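Local coordinates for Glyoxalase/bleomycin resistance protein/dioxygenase (Vibrio splendidus, PDB 2RK9), which belongs to the glyoxalase/bleomycin resistance protein/dioxygenase (vicinal oxygen chelate) superfamily and probably binds a small molecule or acts as a metal-dependent enzyme, at the interface of chains A and B. Sequence-based numbering; all coordinates share one arbitrary frame. Chains: chain A/B, Glyoxalase/bleomycin resistance protein/dioxygenase.

The interface of chains A and B. Residues chain A 22, 26-27; chain B 87, 90-91, 95, 122, 132.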
loop_
_atom_site.group_PDB
_atom_site.type_symbol
_atom_site.label_atom_id
_atom_site.label_comp_id
_atom_site.label_asym_id
_atom_site.label_seq_id
_atom_site.Cartn_x
_atom_site.Cartn_y
_atom_site.Cartn_z
ATOM N N PHE A 22 -17.591 -3.269 -3.823
ATOM C CA PHE A 22 -16.934 -2.310 -4.692
ATOM C C PHE A 22 -15.759 -3.000 -5.367
ATOM O O PHE A 22 -15.630 -2.973 -6.580
ATOM C CB PHE A 22 -16.414 -1.118 -3.895
ATOM C CG PHE A 22 -15.931 0.009 -4.754
ATOM C CD1 PHE A 22 -16.837 0.891 -5.333
ATOM C CD2 PHE A 22 -14.574 0.173 -5.013
ATOM C CE1 PHE A 22 -16.402 1.924 -6.161
ATOM C CE2 PHE A 22 -14.124 1.204 -5.843
ATOM C CZ PHE A 22 -15.042 2.077 -6.417
ATOM N N VAL A 26 -17.311 -3.737 -8.828
ATOM C CA VAL A 26 -16.830 -2.602 -9.600
ATOM C C VAL A 26 -15.419 -2.799 -10.156
ATOM O O VAL A 26 -15.192 -2.639 -11.357
ATOM C CB VAL A 26 -16.862 -1.294 -8.756
ATOM C CG1 VAL A 26 -16.327 -0.123 -9.580
ATOM C CG2 VAL A 26 -18.294 -0.996 -8.296
ATOM N N LEU A 27 -14.470 -3.153 -9.295
ATOM C CA LEU A 27 -13.094 -3.318 -9.751
ATOM C C LEU A 27 -12.756 -4.693 -10.308
ATOM O O LEU A 27 -11.693 -4.877 -10.907
ATOM C CB LEU A 27 -12.127 -2.958 -8.623
ATOM C CG LEU A 27 -12.309 -1.542 -8.068
ATOM C CD1 LEU A 27 -11.409 -1.335 -6.852
ATOM C CD2 LEU A 27 -11.998 -0.527 -9.149
ATOM N N LEU B 87 -11.106 -2.473 -17.443
ATOM C CA LEU B 87 -11.298 -2.101 -16.047
ATOM C C LEU B 87 -11.923 -0.706 -15.978
ATOM O O LEU B 87 -12.942 -0.505 -15.319
ATOM C CB LEU B 87 -9.959 -2.100 -15.306
ATOM C CG LEU B 87 -9.927 -1.527 -13.884
ATOM C CD1 LEU B 87 -10.935 -2.232 -12.993
ATOM C CD2 LEU B 87 -8.513 -1.693 -13.325
ATOM N N ARG B 90 -15.628 -0.400 -16.980
ATOM C CA ARG B 90 -16.581 -0.916 -15.997
ATOM C C ARG B 90 -16.761 0.081 -14.858
ATOM O O ARG B 90 -17.876 0.288 -14.376
ATOM C CB ARG B 90 -16.127 -2.270 -15.439
ATOM C CG ARG B 90 -17.180 -2.914 -14.541
ATOM C CD ARG B 90 -16.824 -4.334 -14.099
ATOM N NE ARG B 90 -15.526 -4.391 -13.440
ATOM C CZ ARG B 90 -14.393 -4.729 -14.048
ATOM N NH1 ARG B 90 -14.394 -5.048 -15.338
ATOM N NH2 ARG B 90 -13.254 -4.751 -13.366
ATOM N N VAL B 91 -15.663 0.700 -14.430
ATOM C CA VAL B 91 -15.721 1.685 -13.351
ATOM C C VAL B 91 -16.540 2.891 -13.796
ATOM O O VAL B 91 -17.370 3.411 -13.046
ATOM C CB VAL B 91 -14.304 2.159 -12.959
ATOM C CG1 VAL B 91 -14.390 3.286 -11.930
ATOM C CG2 VAL B 91 -13.515 0.999 -12.395
ATOM N N ALA B 95 -19.707 3.093 -11.582
ATOM C CA ALA B 95 -19.304 3.968 -10.482
ATOM C C ALA B 95 -18.508 5.184 -10.936
ATOM O O ALA B 95 -17.458 5.495 -10.372
ATOM C CB ALA B 95 -18.501 3.173 -9.454
ATOM N N VAL B 122 -9.069 6.019 -8.792
ATOM C CA VAL B 122 -10.404 5.832 -8.251
ATOM C C VAL B 122 -10.352 5.866 -6.739
ATOM O O VAL B 122 -9.351 5.504 -6.135
ATOM C CB VAL B 122 -11.019 4.482 -8.701
ATOM C CG1 VAL B 122 -10.258 3.323 -8.095
ATOM C CG2 VAL B 122 -12.482 4.420 -8.309
ATOM N N PHE B 132 -4.523 2.983 -10.846
ATOM C CA PHE B 132 -4.292 1.790 -11.652
ATOM C C PHE B 132 -3.431 2.165 -12.847
ATOM O O PHE B 132 -3.676 3.179 -13.500
ATOM C CB PHE B 132 -5.633 1.194 -12.088
ATOM C CG PHE B 132 -6.409 0.586 -10.955
ATOM C CD1 PHE B 132 -5.953 -0.571 -10.334
ATOM C CD2 PHE B 132 -7.565 1.197 -10.471
ATOM C CE1 PHE B 132 -6.632 -1.113 -9.249
ATOM C CE2 PHE B 132 -8.250 0.660 -9.384
ATOM C CZ PHE B 132 -7.781 -0.494 -8.771
HETATM O O HOH W 1 -10.560 -5.722 -13.218
#
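The C-terminal end of helix 16-26 in chain A docks across the dimer interface of this glyoxalase/bleomycin resistance fold: A:Val26 and A:Leu27 meet helix 84-94 of chain B, A:Leu27 also strand 129-135, and A:Phe22 strand 115-123. The two-fold symmetry of the pair supplies a twin of this patch with the chains exchanged; that it is the biological dimer is plausible for the family, though not proved by the crystal.

B:Arg90 caps the helix end. Its NE donates to the backbone A:Val26 O at 2.7 Å, bent to 139° at the hydrogen. The donor stands above the carbonyl plane, 50° out of it, rather than on a lone pair. The terminal nitrogen NH2 lies 2.9 Å from A:Leu27 O, a possible hydrogen bond, but it comes from the side of the C=O and the acceptor geometry is poor. Water 1, in plane at the guanidinium edge, lies 2.7 Å from A:Leu27 O and also bonds to B:Arg90 NH2. A bend at chi3 turns the guanidinium back toward these consecutive carbonyls, and its positive charge would probably be favoured by the negative end of the helix dipole.

Apolar branches fill the other side of the patch. A:Leu27 points its CD2 methyl between B:Val91 and B:Phe132, 3.9 Å from B:Val91 CG2. The same methyl is 3.9 Å from B:Phe132 CE2, reaching the ring rim obliquely from above its plane, while CD1 is 4.2 Å from CZ. With CG anti to its carbonyl carbon (chi1 -57°), the leucine extends toward chain B's sheet. B:Leu87 divides its methyls: CD1 packs near A:Leu27 CA, while CD2 lies over the rim of one face of B:Phe132 and may limit the ring's movement.

Further back, A:Val26 CG1 abuts B:Ala95 CB at 4.0 Å, and its side chain crosses that of B:Val91 at about a right angle. A:Phe22 offers its ring edge: B:Val122 CG2 lies in the ring plane, 4.0 Å from CZ, while A:Val26 CB sits over one face.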